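Local coordinates for N-acetylgalactosaminyltransferase 7 (Homo sapiens, PDB 6IWR), which is a glycosyltransferase that joins a GT-A type domain of glycosyl transferase family 2 to a ricin-type beta-trefoil lectin domain, at residues 135-140 with 317-322; 73-78 with 247-252; 265-270 with 370-375. One frame throughout, in Å; residues are numbered along the deposited sequence.

From the N terminus, residues 73-78 open interaction 2, and residues 135-140 open interaction 1 before 247-252 closes interaction 2 at the start of helix 251-260; these two contacts therefore cross. Strand 264-274 follows that helix directly and opens interaction 3, which is in series with interaction 2. Residues 317-322 then close interaction 1, and residues 370-375 close interaction 3, so interactions 1 and 3 also cross. Two links couple them, the Cys137-Cys375 disulfide and a probable hydrogen bond from Phe372 N to Tyr322 O (2.8 Å). Together the contacts tie N-terminal loops to the GT-A sheet and to helix 251-260.

Interaction 1. Residues 135-140 with 317-322; sequences EECKYW and TKTEPY
Glu136 reaches across to Thr317, Lys318 and Thr319, and its path can be traced atom by atom. Its CB lies 4.0 Å from Thr319 CG2. With CG anti to the backbone N (chi1 -177°) and CD anti to CA (chi2 178°), the chain runs out extended, and CG passes the Thr319 hydroxyl. At the tip, OE1 meets the flank of Lys318, 3.5 Å from its CB. CD and the rest of the carboxylate are modelled too close to the two threonines, so the exact position of the group is doubtful at 2.60 Å resolution. The amino end of Lys318 leads elsewhere, to a long and weak ion pair with Asp289.

Residues 135-138 form a short 3-10 turn ahead of strand 140-141. The segment 317-322 is for the most part an irregular loop, and it leads into the GT-A sheet at Tyr322. This is loop-on-loop packing at the margin of that sheet; beside it, a disulfide ties Cys137 to Cys375 at the end of strand 369-373. Arg315 binds the carbonyls of Lys318, Glu320 and Pro321, which ties down the loop, and Leu67 touches both Glu136 and Trp140.

Thr319 touches both the sulfur and the indole. Its CG2 rests 3.6 Å from Cys137 SG, and its CB and OG1 sit at the edge of the Trp140 ring, near the ring plane. Trp140 NE1 gives OG1 a weak hydrogen bond, 3.4 Å long with an angle of 151° at the hydrogen, and the crowding at OG1 makes it less certain still. Farther along the same ring, Trp140 and Thr317 meet tip to tip: CZ2 of Trp140 is 3.4 Å from Thr317 CG2, and CH2 of Trp140 is 3.6 Å from Thr317 OG1.

Interaction 2. Residues 73-78 with 247-252; sequences GNFEPK and AVNWYA
The turn that leads from strand 244-246 into helix 251-260 of the GT-A domain is packed by an N-terminal loop, with Phe75 set against Ala252 and Asn249, and Pro77 against Val248. Over one face of the Phe75 ring sits Ala252 CB, 4.1 Å from the ring centroid and 16° off the normal. This is a CH-pi contact with the early part of the helix, and the methyl is displaced toward the rim, closest to CG of the ring.

Asn249 crosses Phe75 at about a right angle, yet its amide plane lies within 10° of the ring plane. A chi1 of -171° puts Asn249 CG anti to the backbone N, 3.3 Å from Phe75 O; Asn249 OD1 is 3.2 Å from Phe75 CB. At the other end, Val248 CG2 touches the Pro77 ring, 3.9 Å from CD. The Glu76 carboxylate comes up with OE2 3.7 Å from Asn249 ND2, its plane steeply inclined to the amide. That spacing forms no hydrogen bond; the strong partner of Glu76 is Arg133, which makes a salt bridge with OE1 and also touches Val248 and Asn249.

Since no hydrogen bond crosses between 73-78 and 247-252, their direct contact rests on van der Waals and CH-pi packing, while the charge of Glu76 is probably balanced by Arg133.

Interaction 3. Residues 265-270 with 370-375; sequences CTVPLI and LLFVPC
Val267, Leu269 and Val373 lose the most surface where strand 265-270 runs parallel to strand 370-373. Val267 is gripped through both backbone polar groups. Its N donates to Leu371 O at 2.9 Å with an angle of 131° at the hydrogen. Its O accepts from Val373 N, also at 2.9 Å, with an angle of 144°. One step earlier, Leu371 N bonds Cys265 O. This alternation, with Val267 bonded to the residues before and after its neighbour Phe372, is the signature of a parallel bridge. The two side chains lie side by side and point the same way, Val267 CB being 3.7 Å from Phe372 CD1.

Both strands belong to the mixed beta-sheet of the GT-A domain, whose bound manganese ion lies about 14 Å from the side chain of Pro268. Helix 355-365 touches Cys265 and Leu370 on the face that carries Val267. The opposite face, with Thr266 and Val373, packs on helix 251-260 through Pro257 and Pro253. There Val373 CG2 lies 3.4 Å from Thr266 CG2.

Beyond Val267 the regular pairing lapses; Leu269 N is 3.9 Å from Val373 O. The Leu269 backbone bonds instead to Ser376 and Val378, because the chain turns a corner at Pro374 and Cys375 and strand 376-382 takes over as the parallel partner. A chi1 of -63° sets Leu269 CG beside the backbone N, 3.8 Å from Pro374 CA; separately, Leu269 CD2 is 4.1 Å from Phe372 CB.

Interaction 1. Residues 135-140 with 317-322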
loop_
_atom_site.group_PDB
_atom_site.type_symbol
_atom_site.label_atom_id
_atom_site.label_comp_id
_atom_site.label_asym_id
_atom_site.label_seq_id
_atom_site.Cartn_x
_atom_site.Cartn_y
_atom_site.Cartn_z
ATOM N N GLU A 135 -29.218 -22.993 11.159
ATOM C CA GLU A 135 -30.606 -23.381 11.182
ATOM C C GLU A 135 -31.119 -23.464 12.608
ATOM O O GLU A 135 -32.226 -23.048 12.893
ATOM C CB GLU A 135 -30.778 -24.713 10.463
ATOM C CG GLU A 135 -32.212 -25.111 10.182
ATOM C CD GLU A 135 -32.902 -24.200 9.197
ATOM O OE1 GLU A 135 -34.103 -24.398 8.955
ATOM O OE2 GLU A 135 -32.251 -23.288 8.658
ATOM N N GLU A 136 -30.281 -23.948 13.510
ATOM C CA GLU A 136 -30.673 -24.209 14.879
ATOM C C GLU A 136 -31.133 -22.947 15.558
ATOM O O GLU A 136 -31.855 -22.991 16.530
ATOM C CB GLU A 136 -29.520 -24.797 15.668
ATOM C CG GLU A 136 -29.892 -25.157 17.088
ATOM C CD GLU A 136 -28.755 -25.785 17.849
ATOM O OE1 GLU A 136 -27.645 -25.913 17.287
ATOM O OE2 GLU A 136 -28.977 -26.147 19.010
ATOM N N CYS A 137 -30.675 -21.821 15.058
ATOM C CA CYS A 137 -31.039 -20.534 15.602
ATOM C C CYS A 137 -32.525 -20.256 15.519
ATOM O O CYS A 137 -33.051 -19.554 16.350
ATOM C CB CYS A 137 -30.238 -19.421 14.933
ATOM S SG CYS A 137 -28.741 -18.968 15.812
ATOM N N LYS A 138 -33.185 -20.755 14.485
ATOM C CA LYS A 138 -34.599 -20.485 14.288
ATOM C C LYS A 138 -35.503 -21.330 15.166
ATOM O O LYS A 138 -36.720 -21.309 14.957
ATOM C CB LYS A 138 -34.991 -20.724 12.838
ATOM C CG LYS A 138 -33.902 -20.454 11.835
ATOM C CD LYS A 138 -34.556 -20.253 10.478
ATOM C CE LYS A 138 -33.650 -20.506 9.305
ATOM N NZ LYS A 138 -34.425 -20.162 8.085
ATOM N N TYR A 139 -34.968 -22.087 16.125
ATOM C CA TYR A 139 -35.822 -22.940 16.938
ATOM C C TYR A 139 -35.704 -22.627 18.415
ATOM O O TYR A 139 -36.080 -23.454 19.250
ATOM C CB TYR A 139 -35.536 -24.418 16.660
ATOM C CG TYR A 139 -35.848 -24.774 15.231
ATOM C CD1 TYR A 139 -37.163 -24.772 14.748
ATOM C CD2 TYR A 139 -34.830 -25.060 14.346
ATOM C CE1 TYR A 139 -37.443 -25.067 13.411
ATOM C CE2 TYR A 139 -35.092 -25.360 13.034
ATOM C CZ TYR A 139 -36.387 -25.360 12.563
ATOM O OH TYR A 139 -36.583 -25.664 11.241
ATOM N N TRP A 140 -35.212 -21.434 18.753
ATOM C CA TRP A 140 -35.159 -20.970 20.133
ATOM C C TRP A 140 -36.469 -20.278 20.502
ATOM O O TRP A 140 -37.002 -19.484 19.723
ATOM C CB TRP A 140 -33.986 -20.009 20.335
ATOM C CG TRP A 140 -32.650 -20.679 20.376
ATOM C CD1 TRP A 140 -31.730 -20.731 19.370
ATOM C CD2 TRP A 140 -32.081 -21.390 21.480
ATOM N NE1 TRP A 140 -30.628 -21.436 19.780
ATOM C CE2 TRP A 140 -30.817 -21.850 21.071
ATOM C CE3 TRP A 140 -32.516 -21.674 22.780
ATOM C CZ2 TRP A 140 -29.978 -22.572 21.909
ATOM C CZ3 TRP A 140 -31.680 -22.402 23.619
ATOM C CH2 TRP A 140 -30.423 -22.840 23.180
ATOM N N THR A 317 -25.681 -26.525 23.705
ATOM C CA THR A 317 -26.136 -26.282 22.352
ATOM C C THR A 317 -24.988 -25.779 21.491
ATOM O O THR A 317 -24.021 -25.222 22.004
ATOM C CB THR A 317 -27.243 -25.235 22.391
ATOM O OG1 THR A 317 -28.367 -25.783 23.082
ATOM C CG2 THR A 317 -27.661 -24.854 21.009
ATOM N N LYS A 318 -25.103 -25.941 20.166
ATOM C CA LYS A 318 -24.133 -25.302 19.281
ATOM C C LYS A 318 -24.318 -23.793 19.224
ATOM O O LYS A 318 -23.338 -23.060 19.027
ATOM C CB LYS A 318 -24.223 -25.862 17.860
ATOM C CG LYS A 318 -23.828 -27.329 17.759
ATOM C CD LYS A 318 -22.772 -27.584 16.688
ATOM C CE LYS A 318 -23.269 -27.175 15.302
ATOM N NZ LYS A 318 -22.516 -27.889 14.219
ATOM N N THR A 319 -25.554 -23.306 19.395
ATOM C CA THR A 319 -25.898 -21.940 19.028
ATOM C C THR A 319 -26.018 -20.984 20.211
ATOM O O THR A 319 -26.097 -19.770 19.988
ATOM C CB THR A 319 -27.209 -21.922 18.226
ATOM O OG1 THR A 319 -27.965 -23.103 18.521
ATOM C CG2 THR A 319 -26.911 -21.928 16.754
ATOM N N GLU A 320 -26.031 -21.457 21.451
ATOM C CA GLU A 320 -26.290 -20.508 22.534
ATOM C C GLU A 320 -25.134 -19.519 22.695
ATOM O O GLU A 320 -24.048 -19.710 22.134
ATOM C CB GLU A 320 -26.529 -21.238 23.846
ATOM C CG GLU A 320 -25.532 -22.322 24.128
ATOM C CD GLU A 320 -25.941 -23.140 25.316
ATOM O OE1 GLU A 320 -25.292 -23.039 26.375
ATOM O OE2 GLU A 320 -26.950 -23.856 25.199
ATOM N N PRO A 321 -25.331 -18.455 23.487
ATOM C CA PRO A 321 -24.237 -17.507 23.729
ATOM C C PRO A 321 -22.983 -18.234 24.175
ATOM O O PRO A 321 -23.033 -19.384 24.625
ATOM C CB PRO A 321 -24.785 -16.613 24.841
ATOM C CG PRO A 321 -26.260 -16.692 24.659
ATOM C CD PRO A 321 -26.531 -18.102 24.259
ATOM N N TYR A 322 -21.843 -17.559 24.025
ATOM C CA TYR A 322 -20.609 -18.074 24.609
ATOM C C TYR A 322 -19.739 -16.921 25.107
ATOM O O TYR A 322 -19.975 -15.749 24.791
ATOM C CB TYR A 322 -19.853 -18.983 23.626
ATOM C CG TYR A 322 -19.448 -18.367 22.290
ATOM C CD1 TYR A 322 -18.222 -17.707 22.143
ATOM C CD2 TYR A 322 -20.262 -18.482 21.171
ATOM C CE1 TYR A 322 -17.829 -17.167 20.935
ATOM C CE2 TYR A 322 -19.879 -17.936 19.962
ATOM C CZ TYR A 322 -18.652 -17.283 19.847
ATOM O OH TYR A 322 -18.242 -16.749 18.643
#

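Interaction 2. Residues 73-78 with 247-252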
loop_
_atom_site.group_PDB
_atom_site.type_symbol
_atom_site.label_atom_id
_atom_site.label_comp_id
_atom_site.label_asym_id
_atom_site.label_seq_id
_atom_site.Cartn_x
_atom_site.Cartn_y
_atom_site.Cartn_z
ATOM N N GLY A 73 -40.323 -20.197 15.598
ATOM C CA GLY A 73 -40.834 -19.083 16.373
ATOM C C GLY A 73 -40.071 -19.121 17.639
ATOM O O GLY A 73 -39.161 -19.904 17.710
ATOM N N ASN A 74 -40.422 -18.320 18.633
ATOM C CA ASN A 74 -41.495 -17.353 18.549
ATOM C C ASN A 74 -41.105 -15.993 18.033
ATOM O O ASN A 74 -41.956 -15.191 17.752
ATOM C CB ASN A 74 -42.149 -17.180 19.913
ATOM C CG ASN A 74 -41.145 -17.040 21.021
ATOM O OD1 ASN A 74 -40.061 -17.580 20.952
ATOM N ND2 ASN A 74 -41.510 -16.321 22.048
ATOM N N PHE A 75 -39.821 -15.713 17.925
ATOM C CA PHE A 75 -39.410 -14.465 17.291
ATOM C C PHE A 75 -38.922 -14.680 15.867
ATOM O O PHE A 75 -38.305 -13.788 15.289
ATOM C CB PHE A 75 -38.345 -13.765 18.123
ATOM C CG PHE A 75 -38.893 -13.095 19.344
ATOM C CD1 PHE A 75 -39.194 -13.837 20.471
ATOM C CD2 PHE A 75 -39.134 -11.732 19.354
ATOM C CE1 PHE A 75 -39.701 -13.227 21.606
ATOM C CE2 PHE A 75 -39.652 -11.113 20.472
ATOM C CZ PHE A 75 -39.937 -11.861 21.606
ATOM N N GLU A 76 -39.183 -15.832 15.304
ATOM C CA GLU A 76 -38.873 -16.048 13.916
ATOM C C GLU A 76 -39.972 -15.448 13.061
ATOM O O GLU A 76 -41.141 -15.783 13.250
ATOM C CB GLU A 76 -38.754 -17.523 13.611
ATOM C CG GLU A 76 -37.863 -17.729 12.433
ATOM C CD GLU A 76 -36.460 -17.339 12.763
ATOM O OE1 GLU A 76 -35.678 -17.076 11.822
ATOM O OE2 GLU A 76 -36.152 -17.286 13.981
ATOM N N PRO A 77 -39.656 -14.577 12.117
ATOM C CA PRO A 77 -40.707 -14.099 11.213
ATOM C C PRO A 77 -41.469 -15.272 10.609
ATOM O O PRO A 77 -40.888 -16.292 10.229
ATOM C CB PRO A 77 -39.934 -13.302 10.157
ATOM C CG PRO A 77 -38.694 -12.859 10.869
ATOM C CD PRO A 77 -38.340 -13.990 11.803
ATOM N N LYS A 78 -42.794 -15.119 10.541
ATOM C CA LYS A 78 -43.657 -16.193 10.048
ATOM C C LYS A 78 -43.489 -16.415 8.541
ATOM O O LYS A 78 -43.393 -17.562 8.084
ATOM C CB LYS A 78 -45.109 -15.865 10.386
ATOM C CG LYS A 78 -45.268 -14.941 11.602
ATOM C CD LYS A 78 -46.619 -14.242 11.558
ATOM C CE LYS A 78 -46.851 -13.668 10.161
ATOM N NZ LYS A 78 -48.286 -13.413 9.884
ATOM N N ALA A 247 -29.465 -8.418 11.209
ATOM C CA ALA A 247 -30.081 -9.650 10.703
ATOM C C ALA A 247 -31.499 -9.851 11.260
ATOM O O ALA A 247 -31.959 -9.102 12.125
ATOM C CB ALA A 247 -29.228 -10.849 11.068
ATOM N N VAL A 248 -32.203 -10.906 10.793
ATOM C CA VAL A 248 -33.576 -11.097 11.271
ATOM C C VAL A 248 -33.543 -11.837 12.596
ATOM O O VAL A 248 -32.725 -12.738 12.812
ATOM C CB VAL A 248 -34.496 -11.807 10.241
ATOM C CG1 VAL A 248 -34.085 -11.540 8.802
ATOM C CG2 VAL A 248 -34.705 -13.290 10.543
ATOM N N ASN A 249 -34.451 -11.440 13.487
ATOM C CA ASN A 249 -34.479 -11.886 14.874
ATOM C C ASN A 249 -33.113 -11.725 15.530
ATOM O O ASN A 249 -32.558 -12.672 16.099
ATOM C CB ASN A 249 -34.968 -13.325 14.992
ATOM C CG ASN A 249 -35.209 -13.716 16.416
ATOM O OD1 ASN A 249 -35.445 -12.854 17.259
ATOM N ND2 ASN A 249 -35.147 -15.005 16.706
ATOM N N TRP A 250 -32.570 -10.499 15.450
ATOM C CA TRP A 250 -31.320 -10.173 16.130
ATOM C C TRP A 250 -31.543 -9.771 17.564
ATOM O O TRP A 250 -30.602 -9.835 18.366
ATOM C CB TRP A 250 -30.573 -9.021 15.448
ATOM C CG TRP A 250 -31.298 -7.706 15.547
ATOM C CD1 TRP A 250 -32.460 -7.370 14.908
ATOM C CD2 TRP A 250 -30.917 -6.545 16.319
ATOM N NE1 TRP A 250 -32.815 -6.074 15.218
ATOM C CE2 TRP A 250 -31.899 -5.548 16.086
ATOM C CE3 TRP A 250 -29.834 -6.244 17.168
ATOM C CZ2 TRP A 250 -31.845 -4.279 16.677
ATOM C CZ3 TRP A 250 -29.784 -4.971 17.762
ATOM C CH2 TRP A 250 -30.789 -4.009 17.509
ATOM N N TYR A 251 -32.764 -9.372 17.903
ATOM C CA TYR A 251 -33.008 -8.669 19.148
ATOM C C TYR A 251 -33.144 -9.626 20.329
ATOM O O TYR A 251 -32.516 -9.425 21.376
ATOM C CB TYR A 251 -34.250 -7.794 19.009
ATOM C CG TYR A 251 -34.446 -6.921 20.214
ATOM C CD1 TYR A 251 -33.836 -5.680 20.289
ATOM C CD2 TYR A 251 -35.209 -7.359 21.314
ATOM C CE1 TYR A 251 -33.987 -4.876 21.414
ATOM C CE2 TYR A 251 -35.363 -6.567 22.441
ATOM C CZ TYR A 251 -34.744 -5.325 22.483
ATOM O OH TYR A 251 -34.879 -4.515 23.580
ATOM N N ALA A 252 -33.973 -10.652 20.202
ATOM C CA ALA A 252 -34.224 -11.532 21.346
ATOM C C ALA A 252 -32.964 -12.270 21.785
ATOM O O ALA A 252 -32.607 -12.205 22.971
ATOM C CB ALA A 252 -35.366 -12.498 21.008
#

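Interaction 3. Residues 265-270 with 370-375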
loop_
_atom_site.group_PDB
_atom_site.type_symbol
_atom_site.label_atom_id
_atom_site.label_comp_id
_atom_site.label_asym_id
_atom_site.label_seq_id
_atom_site.Cartn_x
_atom_site.Cartn_y
_atom_site.Cartn_z
ATOM N N CYS A 265 -22.966 -8.411 29.417
ATOM C CA CYS A 265 -22.911 -7.536 28.259
ATOM C C CYS A 265 -22.813 -8.410 27.020
ATOM O O CYS A 265 -22.039 -9.370 26.981
ATOM C CB CYS A 265 -21.736 -6.570 28.358
ATOM S SG CYS A 265 -21.274 -5.769 26.857
ATOM N N THR A 266 -23.591 -8.076 26.017
ATOM C CA THR A 266 -23.858 -8.973 24.915
ATOM C C THR A 266 -23.315 -8.391 23.619
ATOM O O THR A 266 -23.259 -7.165 23.449
ATOM C CB THR A 266 -25.354 -9.207 24.840
ATOM O OG1 THR A 266 -25.644 -10.371 25.612
ATOM C CG2 THR A 266 -25.729 -9.506 23.515
ATOM N N VAL A 267 -22.907 -9.279 22.708
ATOM C CA VAL A 267 -22.291 -8.878 21.450
ATOM C C VAL A 267 -22.808 -9.760 20.317
ATOM O O VAL A 267 -22.682 -10.977 20.376
ATOM C CB VAL A 267 -20.755 -8.948 21.503
ATOM C CG1 VAL A 267 -20.173 -8.185 20.335
ATOM C CG2 VAL A 267 -20.222 -8.405 22.833
ATOM N N PRO A 268 -23.408 -9.189 19.281
ATOM C CA PRO A 268 -23.769 -9.993 18.108
ATOM C C PRO A 268 -22.529 -10.448 17.346
ATOM O O PRO A 268 -21.458 -9.851 17.440
ATOM C CB PRO A 268 -24.590 -9.013 17.265
ATOM C CG PRO A 268 -23.938 -7.676 17.580
ATOM C CD PRO A 268 -23.606 -7.749 19.062
ATOM N N LEU A 269 -22.679 -11.527 16.586
ATOM C CA LEU A 269 -21.662 -11.855 15.600
ATOM C C LEU A 269 -21.673 -10.793 14.506
ATOM O O LEU A 269 -22.713 -10.524 13.892
ATOM C CB LEU A 269 -21.893 -13.236 14.994
ATOM C CG LEU A 269 -21.817 -14.420 15.961
ATOM C CD1 LEU A 269 -21.600 -15.737 15.200
ATOM C CD2 LEU A 269 -20.743 -14.203 17.000
ATOM N N ILE A 270 -20.525 -10.162 14.286
ATOM C CA ILE A 270 -20.418 -9.056 13.350
ATOM C C ILE A 270 -20.011 -9.623 11.997
ATOM O O ILE A 270 -18.891 -10.113 11.849
ATOM C CB ILE A 270 -19.407 -8.014 13.830
ATOM C CG1 ILE A 270 -19.782 -7.513 15.228
ATOM C CG2 ILE A 270 -19.355 -6.848 12.850
ATOM C CD1 ILE A 270 -18.909 -6.352 15.692
ATOM N N LEU A 370 -19.078 -11.141 29.417
ATOM C CA LEU A 370 -19.166 -10.651 28.053
ATOM C C LEU A 370 -19.445 -11.870 27.185
ATOM O O LEU A 370 -18.618 -12.789 27.124
ATOM C CB LEU A 370 -17.866 -9.974 27.652
ATOM C CG LEU A 370 -17.767 -8.949 26.527
ATOM C CD1 LEU A 370 -16.526 -9.232 25.743
ATOM C CD2 LEU A 370 -18.958 -8.966 25.657
ATOM N N LEU A 371 -20.607 -11.899 26.526
ATOM C CA LEU A 371 -21.001 -13.043 25.709
ATOM C C LEU A 371 -21.202 -12.644 24.254
ATOM O O LEU A 371 -21.826 -11.615 23.965
ATOM C CB LEU A 371 -22.273 -13.668 26.236
ATOM C CG LEU A 371 -22.184 -13.997 27.711
ATOM C CD1 LEU A 371 -23.567 -14.350 28.207
ATOM C CD2 LEU A 371 -21.228 -15.150 27.904
ATOM N N PHE A 372 -20.651 -13.456 23.352
ATOM C CA PHE A 372 -21.012 -13.405 21.940
ATOM C C PHE A 372 -22.262 -14.239 21.725
ATOM O O PHE A 372 -22.407 -15.317 22.309
ATOM C CB PHE A 372 -19.893 -13.946 21.051
ATOM C CG PHE A 372 -18.729 -13.013 20.890
ATOM C CD1 PHE A 372 -18.595 -11.886 21.686
ATOM C CD2 PHE A 372 -17.745 -13.288 19.946
ATOM C CE1 PHE A 372 -17.515 -11.051 21.528
ATOM C CE2 PHE A 372 -16.662 -12.458 19.789
ATOM C CZ PHE A 372 -16.551 -11.338 20.574
ATOM N N VAL A 373 -23.159 -13.744 20.878
ATOM C CA VAL A 373 -24.489 -14.334 20.717
ATOM C C VAL A 373 -24.644 -14.850 19.289
ATOM O O VAL A 373 -25.030 -14.082 18.405
ATOM C CB VAL A 373 -25.587 -13.313 21.075
ATOM C CG1 VAL A 373 -26.973 -13.931 20.979
ATOM C CG2 VAL A 373 -25.352 -12.720 22.476
ATOM N N PRO A 374 -24.366 -16.135 19.021
ATOM C CA PRO A 374 -24.433 -16.640 17.637
ATOM C C PRO A 374 -25.740 -16.378 16.940
ATOM O O PRO A 374 -25.790 -16.362 15.706
ATOM C CB PRO A 374 -24.218 -18.153 17.818
ATOM C CG PRO A 374 -23.353 -18.230 18.987
ATOM C CD PRO A 374 -23.914 -17.194 19.937
ATOM N N CYS A 375 -26.816 -16.239 17.681
ATOM C CA CYS A 375 -28.088 -16.076 17.011
ATOM C C CYS A 375 -28.413 -14.616 16.756
ATOM O O CYS A 375 -29.448 -14.331 16.146
ATOM C CB CYS A 375 -29.207 -16.766 17.810
ATOM S SG CYS A 375 -29.143 -18.586 17.703
#